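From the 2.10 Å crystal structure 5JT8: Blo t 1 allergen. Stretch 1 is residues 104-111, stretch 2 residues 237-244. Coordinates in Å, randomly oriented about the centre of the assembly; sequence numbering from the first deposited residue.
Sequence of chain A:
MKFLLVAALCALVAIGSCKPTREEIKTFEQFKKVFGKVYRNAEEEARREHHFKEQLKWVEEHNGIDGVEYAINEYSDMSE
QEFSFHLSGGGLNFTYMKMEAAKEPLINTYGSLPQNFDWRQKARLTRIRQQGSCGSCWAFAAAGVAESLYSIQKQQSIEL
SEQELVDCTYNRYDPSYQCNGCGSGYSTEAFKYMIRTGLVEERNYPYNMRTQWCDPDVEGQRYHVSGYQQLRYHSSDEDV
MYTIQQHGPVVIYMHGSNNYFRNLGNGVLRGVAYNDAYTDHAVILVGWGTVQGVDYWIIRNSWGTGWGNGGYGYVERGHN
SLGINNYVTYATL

Stretch 1 (104-111) EPLINTYG
Stretch 2 237-244: DEDVMYTI

A single buried carboxylate can fasten an irregular segment to a helix, provided that each of its oxygens finds a donor, and the Blo t 1 allergen offers a compact example. Residues 237-244 form a helix that continues later in the chain, with phi/psi values near -60/-45 and i to i+4 bonds such as Tyr-242 N to Glu-238 O (2.8 Å) and Thr-243 N to Asp-239 O (2.8 Å). Residues 104-111 adopt no regular structure. Pro-105 (-67/170), Leu-106 (-58/149) and Ile-107 (-54/124) are extended; the chain then bends through Asn-108 (-93/47) and Thr-109 (-119/8) before Tyr-110 returns to -73/142. In register, Leu-106 CA lies 6.3 Å from Asp-239 CA, and Tyr-110 CA 7.8 Å from Tyr-242 CA; the pairs follow the same order in both stretches, although the loop runs more across the helix than along it. The contact buries 350 Å², both sides summed.

Tyr-110 contributes most. Its CA-to-CB bond points toward the helix, and a p rotamer (chi1 52°, chi2 88°) lays the phenol alongside it. The hydroxyl reaches Asp-239, donating from Tyr-110 OH to Asp-239 OD1 at 2.7 Å, with the acceptor at the ring edge, near its plane.

Asp-239 makes this possible from a CA-to-CB bond that points sideways: chi1 of -79° (m) and chi2 of 6° bring its carboxylate nearer the loop. The second oxygen accepts the main-chain amide, Leu-106 N to Asp-239 OD2, at 3.1 Å, with an N-H...acceptor angle of 157°. The carboxylate thus ties together two loop residues four positions apart, one through its backbone and one through its side chain. A water lies between the stretches, its oxygen 2.8 Å from Asp-239 OD1 and 2.7 Å from Leu-106 O, within hydrogen-bonding reach of both.

Aromatic packing complements these hydrogen bonds. The CA-to-CB bond of Tyr-242, one turn after Glu-238, points toward the loop; chi1 is -166° (t) and chi2 72°. Its ring forms an offset stack with that of Tyr-110, centroids 4.2 Å apart and planes at 13°. The offset sets each beta carbon over the partner's face: Tyr-110 CB lies 3.5 Å from the Tyr-242 ring centroid, and Tyr-242 CB 3.9 Å from that of Tyr-110, both as CH-pi contacts.

Leu-106, whose CA-to-CB bond also points toward the helix (chi1 -52°, m; chi2 180°, t), extends the apolar surface. Its CD1 approaches Tyr-242 CD2 at 4.2 Å and Thr-243 OG1 at 3.6 Å, while Thr-243 OG1 donates back to Asp-239 O at 2.8 Å, satisfying that hydroxyl within the helix.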

# COMPACT_ATOMS: atom_id res chain seq x y z
N GLU A 104 1.14 -6.90 23.19
CA GLU A 104 0.91 -8.33 23.35
C GLU A 104 0.30 -8.94 22.10
O GLU A 104 -0.33 -8.21 21.32
CB GLU A 104 -0.01 -8.59 24.55
CG GLU A 104 0.61 -8.22 25.87
CD GLU A 104 1.88 -8.99 26.14
OE1 GLU A 104 1.92 -10.20 25.85
OE2 GLU A 104 2.85 -8.37 26.64
N PRO A 105 0.46 -10.26 21.90
CA PRO A 105 -0.29 -10.93 20.83
C PRO A 105 -1.77 -10.92 21.15
O PRO A 105 -2.11 -10.56 22.28
CB PRO A 105 0.25 -12.37 20.83
CG PRO A 105 1.38 -12.40 21.79
CD PRO A 105 1.26 -11.22 22.70
N LEU A 106 -2.62 -11.30 20.20
CA LEU A 106 -4.04 -11.51 20.50
C LEU A 106 -4.22 -12.55 21.59
O LEU A 106 -3.40 -13.47 21.71
CB LEU A 106 -4.79 -11.96 19.26
CG LEU A 106 -4.60 -11.06 18.03
CD1 LEU A 106 -5.39 -11.61 16.85
CD2 LEU A 106 -5.01 -9.62 18.34
N ILE A 107 -5.28 -12.40 22.37
CA ILE A 107 -5.71 -13.48 23.27
C ILE A 107 -5.89 -14.73 22.40
O ILE A 107 -6.63 -14.72 21.41
CB ILE A 107 -7.02 -13.11 24.03
CG1 ILE A 107 -6.73 -12.04 25.09
CG2 ILE A 107 -7.64 -14.35 24.67
CD1 ILE A 107 -7.99 -11.33 25.60
N ASN A 108 -5.18 -15.79 22.78
CA ASN A 108 -4.86 -16.88 21.86
C ASN A 108 -5.86 -18.01 21.89
O ASN A 108 -5.48 -19.19 21.94
CB ASN A 108 -3.46 -17.43 22.17
CG ASN A 108 -2.89 -18.27 21.03
OD1 ASN A 108 -3.01 -17.91 19.85
ND2 ASN A 108 -2.28 -19.40 21.37
N THR A 109 -7.13 -17.67 21.86
CA THR A 109 -8.16 -18.68 22.05
C THR A 109 -9.08 -18.83 20.85
O THR A 109 -10.09 -19.54 20.94
CB THR A 109 -8.99 -18.36 23.28
OG1 THR A 109 -9.65 -17.10 23.09
CG2 THR A 109 -8.10 -18.29 24.53
N TYR A 110 -8.76 -18.18 19.74
CA TYR A 110 -9.55 -18.35 18.53
C TYR A 110 -9.24 -19.73 17.94
O TYR A 110 -8.11 -20.21 18.00
CB TYR A 110 -9.29 -17.22 17.52
CG TYR A 110 -7.84 -16.94 17.16
CD1 TYR A 110 -7.20 -17.62 16.12
CD2 TYR A 110 -7.11 -15.97 17.86
CE1 TYR A 110 -5.87 -17.35 15.79
CE2 TYR A 110 -5.79 -15.70 17.55
CZ TYR A 110 -5.18 -16.39 16.52
OH TYR A 110 -3.86 -16.10 16.23
N GLY A 111 -10.28 -20.38 17.41
CA GLY A 111 -10.22 -21.80 17.09
C GLY A 111 -9.24 -22.16 16.01
O GLY A 111 -8.02 -22.18 16.22
N ASP A 237 1.58 -14.73 11.79
CA ASP A 237 0.69 -14.84 10.64
C ASP A 237 -0.74 -15.10 11.12
O ASP A 237 -1.70 -14.52 10.62
CB ASP A 237 1.14 -15.98 9.71
CG ASP A 237 2.41 -15.64 8.92
OD1 ASP A 237 2.92 -14.49 9.03
OD2 ASP A 237 2.89 -16.52 8.16
N GLU A 238 -0.85 -16.01 12.08
CA GLU A 238 -2.13 -16.41 12.65
C GLU A 238 -2.92 -15.22 13.25
O GLU A 238 -4.12 -15.09 12.99
CB GLU A 238 -1.91 -17.48 13.73
CG GLU A 238 -1.40 -18.83 13.22
CD GLU A 238 -0.04 -18.75 12.49
OE1 GLU A 238 0.95 -18.18 13.04
OE2 GLU A 238 0.03 -19.27 11.35
N ASP A 239 -2.26 -14.39 14.05
CA ASP A 239 -2.91 -13.18 14.57
C ASP A 239 -3.42 -12.32 13.42
O ASP A 239 -4.56 -11.85 13.41
CB ASP A 239 -1.95 -12.36 15.45
CG ASP A 239 -1.81 -12.93 16.85
OD1 ASP A 239 -2.36 -14.01 17.07
OD2 ASP A 239 -1.13 -12.32 17.72
N VAL A 240 -2.55 -12.12 12.43
CA VAL A 240 -2.89 -11.27 11.29
C VAL A 240 -4.08 -11.85 10.54
O VAL A 240 -5.03 -11.13 10.28
CB VAL A 240 -1.70 -11.09 10.34
CG1 VAL A 240 -2.13 -10.31 9.11
CG2 VAL A 240 -0.58 -10.34 11.07
N MET A 241 -4.04 -13.15 10.24
CA MET A 241 -5.14 -13.83 9.54
C MET A 241 -6.44 -13.74 10.32
O MET A 241 -7.51 -13.46 9.77
CB MET A 241 -4.83 -15.32 9.27
CG MET A 241 -3.64 -15.57 8.34
SD MET A 241 -2.87 -17.21 8.56
CE MET A 241 -4.15 -18.25 7.91
N TYR A 242 -6.36 -14.01 11.61
CA TYR A 242 -7.54 -13.84 12.44
C TYR A 242 -8.08 -12.40 12.46
O TYR A 242 -9.30 -12.17 12.42
CB TYR A 242 -7.26 -14.30 13.86
CG TYR A 242 -8.54 -14.44 14.59
CD1 TYR A 242 -9.40 -15.50 14.31
CD2 TYR A 242 -8.94 -13.48 15.51
CE1 TYR A 242 -10.61 -15.62 14.96
CE2 TYR A 242 -10.14 -13.59 16.17
CZ TYR A 242 -10.97 -14.67 15.90
OH TYR A 242 -12.16 -14.78 16.56
N THR A 243 -7.17 -11.43 12.58
CA THR A 243 -7.55 -10.01 12.54
C THR A 243 -8.27 -9.68 11.23
O THR A 243 -9.31 -9.02 11.23
CB THR A 243 -6.32 -9.11 12.71
OG1 THR A 243 -5.75 -9.35 14.01
CG2 THR A 243 -6.68 -7.60 12.54
N ILE A 244 -7.74 -10.20 10.13
CA ILE A 244 -8.34 -9.99 8.82
C ILE A 244 -9.72 -10.61 8.76
O ILE A 244 -10.66 -10.00 8.24
CB ILE A 244 -7.46 -10.58 7.71
CG1 ILE A 244 -6.21 -9.70 7.53
CG2 ILE A 244 -8.24 -10.71 6.40
CD1 ILE A 244 -5.11 -10.37 6.69
O HOH W 1 -2.20 -14.91 19.74